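Local coordinates for regulating synaptic membrane exocytosis protein 2 (Rattus norvegicus, PDB 2CJS) that probably helps regulate synaptic vesicle exocytosis as a Rab3-interacting molecule, its small zinc-finger domain, which holds two zinc ions, here bound to another protein, at residues 10-15 against 34-39; 28-33 against 55-60. One frame throughout, in Å; residues are numbered along the deposited sequence.

Contact 1: 10-15 against 34-39; sequences PTCGIC and KFCARC. With ZN (zinc ion), chain L; EDO (1,2-ethanediol), chain O.
Segments 10-15 and 34-39 each give a CxxC pair to one Cys4 zinc site of a cross-brace zinc finger. SG of Cys-12, Cys-15, Cys-36 and Cys-39 surround the ion, the closest being Cys-39 SG, 2.3 Å from ZN. Beside the site, Gly-13 N donates to Lys-34 O at 2.9 Å. The bond is nearly straight (168°) and runs almost along the C=O axis.

Cys-12 SG is anti to its backbone N and turns inward. Cys-36 N reaches it across the contact at 3.3 Å. Ile-14 N and Cys-15 N also donate to it from its own turn. Three N-H groups thus grip this thiolate, and they would probably draw off some of its charge.

Ile-14 packs beside the site. Its CB lies 3.7 Å from Cys-39 CB. CG2, anti to the backbone N, rests near the same CB. CG1 leaves on the other branch and meets Phe-35 CB at 3.8 Å, the two side chains lying alongside each other. CD1, the tip, goes on to Leu-56. An alanine here would lose CG1, CG2 and CD1, and would probably loosen the apolar cover of Cys-39, the link to Phe-35 and the touch on Leu-56.

Segment 34-39 ends in a type I turn from Cys-36 to Cys-39. Inside it Arg-38 N donates a hydrogen bond to Cys-36 SG, 3.5 Å away.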
ATOM      1  N   PRO C  10     -15.700   8.291  -2.930  1.00 34.39           N
ATOM      2  CA  PRO C  10     -15.955   7.776  -1.575  1.00 31.79           C
ATOM      3  C   PRO C  10     -14.953   8.355  -0.529  1.00 28.49           C
ATOM      4  O   PRO C  10     -13.740   8.434  -0.801  1.00 27.30           O
ATOM      5  CB  PRO C  10     -15.786   6.245  -1.727  1.00 32.83           C
ATOM      6  CG  PRO C  10     -15.195   6.044  -3.070  1.00 35.52           C
ATOM      7  CD  PRO C  10     -15.614   7.207  -3.925  1.00 34.95           C
ATOM      8  N   THR C  11     -15.463   8.635   0.657  0.50 26.38           N
ATOM      9  CA  THR C  11     -14.692   9.358   1.637  0.50 24.20           C
ATOM     10  C   THR C  11     -14.962   8.743   3.000  0.50 23.68           C
ATOM     11  O   THR C  11     -16.100   8.305   3.265  0.50 22.51           O
ATOM     12  CB  THR C  11     -15.118  10.789   1.635  0.50 24.88           C
ATOM     13  OG1 THR C  11     -14.856  11.359   0.335  0.50 23.50           O
ATOM     14  CG2 THR C  11     -14.408  11.548   2.736  0.50 21.96           C
ATOM     15  N   CYS C  12     -13.934   8.735   3.850  1.00 21.96           N
ATOM     16  CA  CYS C  12     -14.008   8.097   5.161  1.00 20.88           C
ATOM     17  C   CYS C  12     -15.281   8.577   5.899  1.00 20.13           C
ATOM     18  O   CYS C  12     -15.530   9.768   5.979  1.00 20.66           O
ATOM     19  CB  CYS C  12     -12.748   8.478   5.940  1.00 20.63           C
ATOM     20  SG  CYS C  12     -12.816   7.859   7.656  1.00 20.95           S
ATOM     21  N   GLY C  13     -16.040   7.633   6.455  1.00 21.24           N
ATOM     22  CA  GLY C  13     -17.303   7.964   7.153  1.00 21.43           C
ATOM     23  C   GLY C  13     -17.107   8.502   8.562  1.00 21.68           C
ATOM     24  O   GLY C  13     -18.072   8.862   9.234  1.00 22.09           O
ATOM     25  N   ILE C  14     -15.855   8.571   9.008  1.00 20.70           N
ATOM     26  CA  ILE C  14     -15.494   9.146  10.301  1.00 21.47           C
ATOM     27  C   ILE C  14     -14.974  10.557  10.205  1.00 22.02           C
ATOM     28  O   ILE C  14     -15.532  11.466  10.831  1.00 23.07           O
ATOM     29  CB  ILE C  14     -14.448   8.249  11.063  1.00 21.75           C
ATOM     30  CG1 ILE C  14     -14.849   6.753  11.090  1.00 22.24           C
ATOM     31  CG2 ILE C  14     -14.177   8.781  12.512  1.00 23.76           C
ATOM     32  CD1 ILE C  14     -16.210   6.436  11.889  1.00 23.04           C
ATOM     33  N   CYS C  15     -13.874  10.763   9.450  1.00 21.49           N
ATOM     34  CA  CYS C  15     -13.266  12.094   9.361  1.00 21.43           C
ATOM     35  C   CYS C  15     -13.870  12.880   8.213  1.00 21.09           C
ATOM     36  O   CYS C  15     -13.810  14.133   8.188  1.00 23.26           O
ATOM     37  CB  CYS C  15     -11.732  11.981   9.177  1.00 21.67           C
ATOM     38  SG  CYS C  15     -11.106  11.207   7.666  1.00 20.51           S
ATOM     39  N   LYS C  34     -17.359   2.693   6.725  1.00 21.09           N
ATOM     40  CA  LYS C  34     -16.042   2.538   6.064  1.00 21.98           C
ATOM     41  C   LYS C  34     -15.100   3.645   6.548  1.00 22.91           C
ATOM     42  O   LYS C  34     -15.476   4.812   6.550  1.00 23.16           O
ATOM     43  CB  LYS C  34     -16.177   2.560   4.529  1.00 21.60           C
ATOM     44  CG  LYS C  34     -14.884   2.105   3.836  1.00 23.68           C
ATOM     45  CD  LYS C  34     -15.042   2.117   2.293  1.00 26.19           C
ATOM     46  CE  LYS C  34     -16.005   1.040   1.908  1.00 34.46           C
ATOM     47  NZ  LYS C  34     -16.260   1.222   0.433  1.00 38.09           N
ATOM     48  N   PHE C  35     -13.908   3.254   7.019  1.00 22.48           N
ATOM     49  CA  PHE C  35     -13.037   4.210   7.604  1.00 21.05           C
ATOM     50  C   PHE C  35     -11.626   4.112   7.053  1.00 20.45           C
ATOM     51  O   PHE C  35     -11.186   3.048   6.572  1.00 21.00           O
ATOM     52  CB  PHE C  35     -13.036   4.084   9.161  1.00 21.58           C
ATOM     53  CG  PHE C  35     -12.488   2.783   9.689  1.00 22.39           C
ATOM     54  CD1 PHE C  35     -11.080   2.612   9.868  1.00 21.82           C
ATOM     55  CD2 PHE C  35     -13.358   1.738  10.033  1.00 23.14           C
ATOM     56  CE1 PHE C  35     -10.515   1.426  10.420  1.00 23.91           C
ATOM     57  CE2 PHE C  35     -12.820   0.516  10.540  1.00 23.89           C
ATOM     58  CZ  PHE C  35     -11.418   0.347  10.760  1.00 23.71           C
ATOM     59  N   CYS C  36     -10.909   5.231   7.182  1.00 20.95           N
ATOM     60  CA  CYS C  36      -9.485   5.336   6.742  1.00 21.80           C
ATOM     61  C   CYS C  36      -8.528   5.019   7.895  1.00 21.89           C
ATOM     62  O   CYS C  36      -8.960   4.823   9.064  1.00 21.97           O
ATOM     63  CB  CYS C  36      -9.214   6.751   6.141  1.00 21.47           C
ATOM     64  SG  CYS C  36      -8.872   7.990   7.439  1.00 21.71           S
ATOM     65  N   ALA C  37      -7.230   4.921   7.581  1.00 22.95           N
ATOM     66  CA  ALA C  37      -6.192   4.483   8.567  1.00 22.30           C
ATOM     67  C   ALA C  37      -6.086   5.369   9.790  1.00 22.40           C
ATOM     68  O   ALA C  37      -5.532   4.950  10.810  1.00 22.68           O
ATOM     69  CB  ALA C  37      -4.775   4.301   7.895  1.00 23.36           C
ATOM     70  N   ARG C  38      -6.571   6.606   9.703  1.00 20.48           N
ATOM     71  CA  ARG C  38      -6.500   7.491  10.889  1.00 21.48           C
ATOM     72  C   ARG C  38      -7.656   7.260  11.832  1.00 21.51           C
ATOM     73  O   ARG C  38      -7.663   7.800  12.954  1.00 22.71           O
ATOM     74  CB  ARG C  38      -6.572   8.969  10.486  1.00 22.63           C
ATOM     75  CG  ARG C  38      -5.303   9.485   9.902  1.00 28.31           C
ATOM     76  CD  ARG C  38      -5.527  10.930   9.405  1.00 32.65           C
ATOM     77  NE  ARG C  38      -4.257  11.561   9.009  1.00 35.53           N
ATOM     78  CZ  ARG C  38      -4.152  12.830   8.606  1.00 39.29           C
ATOM     79  NH1 ARG C  38      -5.251  13.584   8.521  1.00 36.37           N
ATOM     80  NH2 ARG C  38      -2.966  13.346   8.280  1.00 36.94           N
ATOM     81  N   CYS C  39      -8.654   6.480  11.405  1.00 21.52           N
ATOM     82  CA  CYS C  39      -9.965   6.582  12.038  1.00 20.91           C
ATOM     83  C   CYS C  39     -10.461   5.261  12.603  1.00 21.68           C
ATOM     84  O   CYS C  39     -11.673   5.137  12.933  1.00 20.92           O
ATOM     85  CB  CYS C  39     -10.957   7.120  11.001  1.00 20.82           C
ATOM     86  SG  CYS C  39     -10.684   8.894  10.660  1.00 21.83           S
TER
HETATM   87 ZN    ZN L 201     -10.843   8.970   8.344  1.00 19.09          ZN
HETATM   88  C1  EDO O1144     -14.603   2.340  -2.959  1.00 36.93           C
HETATM   89  O1  EDO O1144     -14.419   1.112  -3.730  1.00 34.59           O
HETATM   90  C2  EDO O1144     -13.862   2.440  -1.610  1.00 33.51           C
HETATM   91  O2  EDO O1144     -13.582   1.168  -1.025  1.00 32.05           O

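Contact 2: 28-33 against 55-60; sequences CSYCQT and NLCRKQ. With ZN (zinc ion), chain M; EDO (1,2-ethanediol), chain N.
The backbone of 29-31 curls as in a helix but lacks the hydrogen bonds of one, and 55-60 begin the C-terminal helix. A backbone hydrogen bond from Cys-28 N to Thr-33 O, 2.9 Å, closes the loop at its base. No hydrogen bond joins the two segments directly. Their nearest CA atoms, those of Cys-31 and Cys-57, stay 7.3 Å apart.

Zinc fills that gap. Cys-28 SG, anti to its backbone N, comes from the start of the loop. Cys-31 SG takes the crowded position between N and the carbonyl carbon. Cys-57 SG comes from the helix, 2.3 Å from ZN, and also sits 3.6 Å from Cys-31 CB. Cys-54, just before the helix, is the fourth ligand. This is the second Cys4 site of the cross-brace finger: a zinc knuckle faces the first turn of a helix. Within the knuckle, Tyr-30 N and Cys-31 N both donate to Cys-28 SG, the second along a nearly straight line (170°). Thr-33 N donates to Cys-31 SG.

Tyr-30 has CG anti to the backbone N (chi1 -166°), which swings the ring toward the helix. Its CD2 lies 3.7 Å from Cys-57 SG, a sulfur-aromatic contact of oblique approach. Farther out, Gln-60 OE1 meets the ring edge in plane, 3.8 Å from CE2. The amide stands almost square to the ring, the planes 89° apart. One water links the tips, 2.8 Å from Tyr-30 OH and donating to Gln-60 OE1.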
ATOM      1  N   CYS C  28     -15.990  -1.024   9.549  1.00 21.01           N
ATOM      2  CA  CYS C  28     -16.083  -1.340  10.987  1.00 20.19           C
ATOM      3  C   CYS C  28     -16.887  -2.625  11.178  1.00 20.02           C
ATOM      4  O   CYS C  28     -17.983  -2.744  10.680  1.00 20.63           O
ATOM      5  CB  CYS C  28     -16.688  -0.136  11.768  1.00 19.30           C
ATOM      6  SG  CYS C  28     -16.835  -0.507  13.512  1.00 20.76           S
ATOM      7  N   SER C  29     -16.314  -3.584  11.918  1.00 18.96           N
ATOM      8  CA  SER C  29     -16.965  -4.887  12.145  1.00 19.70           C
ATOM      9  C   SER C  29     -18.194  -4.742  13.001  1.00 20.45           C
ATOM     10  O   SER C  29     -19.020  -5.636  13.033  1.00 19.67           O
ATOM     11  CB  SER C  29     -15.960  -5.832  12.824  1.00 18.68           C
ATOM     12  OG  SER C  29     -14.969  -6.193  11.832  1.00 21.56           O
ATOM     13  N   TYR C  30     -18.335  -3.605  13.689  1.00 19.76           N
ATOM     14  CA  TYR C  30     -19.545  -3.385  14.498  1.00 19.84           C
ATOM     15  C   TYR C  30     -20.604  -2.536  13.754  1.00 19.20           C
ATOM     16  O   TYR C  30     -21.694  -3.013  13.509  1.00 21.41           O
ATOM     17  CB  TYR C  30     -19.145  -2.690  15.796  1.00 19.01           C
ATOM     18  CG  TYR C  30     -20.195  -2.678  16.925  1.00 19.30           C
ATOM     19  CD1 TYR C  30     -21.131  -3.703  17.064  1.00 20.21           C
ATOM     20  CD2 TYR C  30     -20.223  -1.620  17.824  1.00 20.52           C
ATOM     21  CE1 TYR C  30     -22.092  -3.699  18.138  1.00 18.33           C
ATOM     22  CE2 TYR C  30     -21.160  -1.584  18.893  1.00 21.06           C
ATOM     23  CZ  TYR C  30     -22.083  -2.599  19.032  1.00 21.11           C
ATOM     24  OH  TYR C  30     -22.968  -2.557  20.100  1.00 19.26           O
ATOM     25  N   CYS C  31     -20.270  -1.291  13.402  1.00 19.60           N
ATOM     26  CA  CYS C  31     -21.262  -0.338  12.829  1.00 19.13           C
ATOM     27  C   CYS C  31     -21.284  -0.344  11.303  1.00 20.02           C
ATOM     28  O   CYS C  31     -22.173   0.269  10.725  1.00 19.69           O
ATOM     29  CB  CYS C  31     -20.998   1.072  13.366  1.00 18.09           C
ATOM     30  SG  CYS C  31     -19.548   1.842  12.580  1.00 20.52           S
ATOM     31  N   GLN C  32     -20.280  -1.011  10.691  1.00 17.81           N
ATOM     32  CA  GLN C  32     -20.098  -1.146   9.205  1.00 20.59           C
ATOM     33  C   GLN C  32     -19.724   0.127   8.482  1.00 21.09           C
ATOM     34  O   GLN C  32     -19.703   0.146   7.240  1.00 21.22           O
ATOM     35  CB  GLN C  32     -21.340  -1.763   8.574  1.00 20.56           C
ATOM     36  CG  GLN C  32     -21.688  -3.181   9.157  1.00 22.54           C
ATOM     37  CD  GLN C  32     -20.548  -4.215   9.002  1.00 21.96           C
ATOM     38  OE1 GLN C  32     -19.806  -4.167   8.025  1.00 21.62           O
ATOM     39  NE2 GLN C  32     -20.400  -5.142   9.999  1.00 25.18           N
ATOM     40  N   THR C  33     -19.419   1.189   9.217  1.00 20.52           N
ATOM     41  CA  THR C  33     -18.933   2.425   8.576  1.00 20.37           C
ATOM     42  C   THR C  33     -17.570   2.201   7.953  1.00 19.43           C
ATOM     43  O   THR C  33     -16.737   1.593   8.568  1.00 22.37           O
ATOM     44  CB  THR C  33     -18.891   3.591   9.581  1.00 21.03           C
ATOM     45  OG1 THR C  33     -20.214   3.782  10.093  1.00 22.46           O
ATOM     46  CG2 THR C  33     -18.417   4.874   8.913  1.00 20.85           C
ATOM     47  N   ASN C  55     -13.028   4.383  15.258  1.00 21.94           N
ATOM     48  CA  ASN C  55     -12.743   5.090  16.506  1.00 20.25           C
ATOM     49  C   ASN C  55     -13.988   5.627  17.195  1.00 21.27           C
ATOM     50  O   ASN C  55     -13.963   5.862  18.398  1.00 21.75           O
ATOM     51  CB  ASN C  55     -11.774   6.246  16.212  1.00 22.02           C
ATOM     52  CG  ASN C  55     -10.313   5.759  16.037  1.00 20.77           C
ATOM     53  OD1 ASN C  55      -9.979   4.596  16.334  1.00 21.40           O
ATOM     54  ND2 ASN C  55      -9.438   6.666  15.486  1.00 22.05           N
ATOM     55  N   LEU C  56     -15.105   5.756  16.468  1.00 21.97           N
ATOM     56  CA  LEU C  56     -16.339   6.158  17.128  1.00 20.87           C
ATOM     57  C   LEU C  56     -16.901   5.026  17.963  1.00 20.76           C
ATOM     58  O   LEU C  56     -17.385   5.273  19.085  1.00 18.69           O
ATOM     59  CB  LEU C  56     -17.370   6.683  16.121  1.00 22.62           C
ATOM     60  CG  LEU C  56     -16.897   7.989  15.447  1.00 22.87           C
ATOM     61  CD1 LEU C  56     -18.004   8.431  14.467  1.00 21.96           C
ATOM     62  CD2 LEU C  56     -16.573   9.115  16.435  1.00 25.81           C
ATOM     63  N   CYS C  57     -16.887   3.818  17.426  1.00 20.00           N
ATOM     64  CA  CYS C  57     -17.333   2.690  18.209  1.00 19.43           C
ATOM     65  C   CYS C  57     -16.369   2.485  19.383  1.00 19.16           C
ATOM     66  O   CYS C  57     -16.801   2.119  20.471  1.00 18.72           O
ATOM     67  CB  CYS C  57     -17.338   1.442  17.331  1.00 20.94           C
ATOM     68  SG  CYS C  57     -18.773   1.363  16.242  1.00 19.27           S
ATOM     69  N   ARG C  58     -15.082   2.636  19.154  1.00 20.27           N
ATOM     70  CA  ARG C  58     -14.136   2.558  20.298  1.00 20.13           C
ATOM     71  C   ARG C  58     -14.512   3.536  21.384  1.00 18.54           C
ATOM     72  O   ARG C  58     -14.585   3.168  22.576  1.00 20.52           O
ATOM     73  CB  ARG C  58     -12.677   2.810  19.868  1.00 20.29           C
ATOM     74  CG  ARG C  58     -12.156   1.691  18.891  1.00 22.03           C
ATOM     75  CD  ARG C  58     -10.746   2.078  18.417  1.00 22.81           C
ATOM     76  NE  ARG C  58      -9.766   2.212  19.520  1.00 21.76           N
ATOM     77  CZ  ARG C  58      -8.534   2.732  19.380  1.00 22.06           C
ATOM     78  NH1 ARG C  58      -8.150   3.221  18.207  1.00 21.29           N
ATOM     79  NH2 ARG C  58      -7.658   2.732  20.396  1.00 20.31           N
ATOM     80  N   LYS C  59     -14.771   4.773  21.005  1.00 19.92           N
ATOM     81  CA  LYS C  59     -15.094   5.793  22.014  1.00 19.78           C
ATOM     82  C   LYS C  59     -16.331   5.397  22.805  1.00 20.90           C
ATOM     83  O   LYS C  59     -16.396   5.540  24.037  1.00 20.65           O
ATOM     84  CB  LYS C  59     -15.344   7.143  21.349  1.00 21.87           C
ATOM     85  CG  LYS C  59     -15.659   8.250  22.399  1.00 24.55           C
ATOM     86  CD  LYS C  59     -14.408   8.679  23.275  1.00 32.80           C
ATOM     87  CE  LYS C  59     -14.762   9.571  24.519  1.00 36.38           C
ATOM     88  NZ  LYS C  59     -14.924   8.858  25.882  1.00 41.93           N
ATOM     89  N   GLN C  60     -17.355   4.918  22.096  1.00 19.07           N
ATOM     90  CA  GLN C  60     -18.619   4.579  22.714  1.00 19.77           C
ATOM     91  C   GLN C  60     -18.414   3.530  23.845  1.00 21.81           C
ATOM     92  O   GLN C  60     -19.051   3.593  24.909  1.00 21.85           O
ATOM     93  CB  GLN C  60     -19.604   4.015  21.654  1.00 21.49           C
ATOM     94  CG  GLN C  60     -20.979   3.617  22.179  1.00 20.31           C
ATOM     95  CD  GLN C  60     -21.687   2.728  21.132  1.00 22.17           C
ATOM     96  OE1 GLN C  60     -21.428   1.532  21.030  1.00 23.00           O
ATOM     97  NE2 GLN C  60     -22.549   3.336  20.328  1.00 20.12           N
TER
HETATM   98 ZN    ZN M 202     -17.824   1.535  14.139  1.00 19.02          ZN
HETATM   99  C1  EDO N1143     -23.506  -6.013  12.727  1.00 36.99           C
HETATM  100  O1  EDO N1143     -22.849  -4.907  12.101  1.00 30.81           O
HETATM  101  C2  EDO N1143     -22.426  -7.006  13.061  1.00 36.69           C
HETATM  102  O2  EDO N1143     -21.604  -6.471  14.120  1.00 42.31           O
HETATM  103  O   HOH W   1     -23.522   0.161  20.568  1.00 24.35           O

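Overall arrangement
Both contacts are partly buried zinc sites of one small domain, their centres about 11 Å apart. Their segments alternate along the chain, the cross-brace pattern. Contact 1 joins a loop to strand 34-35 and its turn, with direct hydrogen bonds and an apolar side. Contact 2 joins a loop to helix 55-61 through metal, sulfur and ring contacts, with water at its outer rim. They meet where Cys-39 O probably accepts a hydrogen bond from Asn-55 N, and where Phe-35 packs on Cys-28. Arg-38 in contact 1 and Arg-58 in contact 2 each form a salt bridge to an acidic side chain of another protein chain, so both contacts lie next to a protein interface.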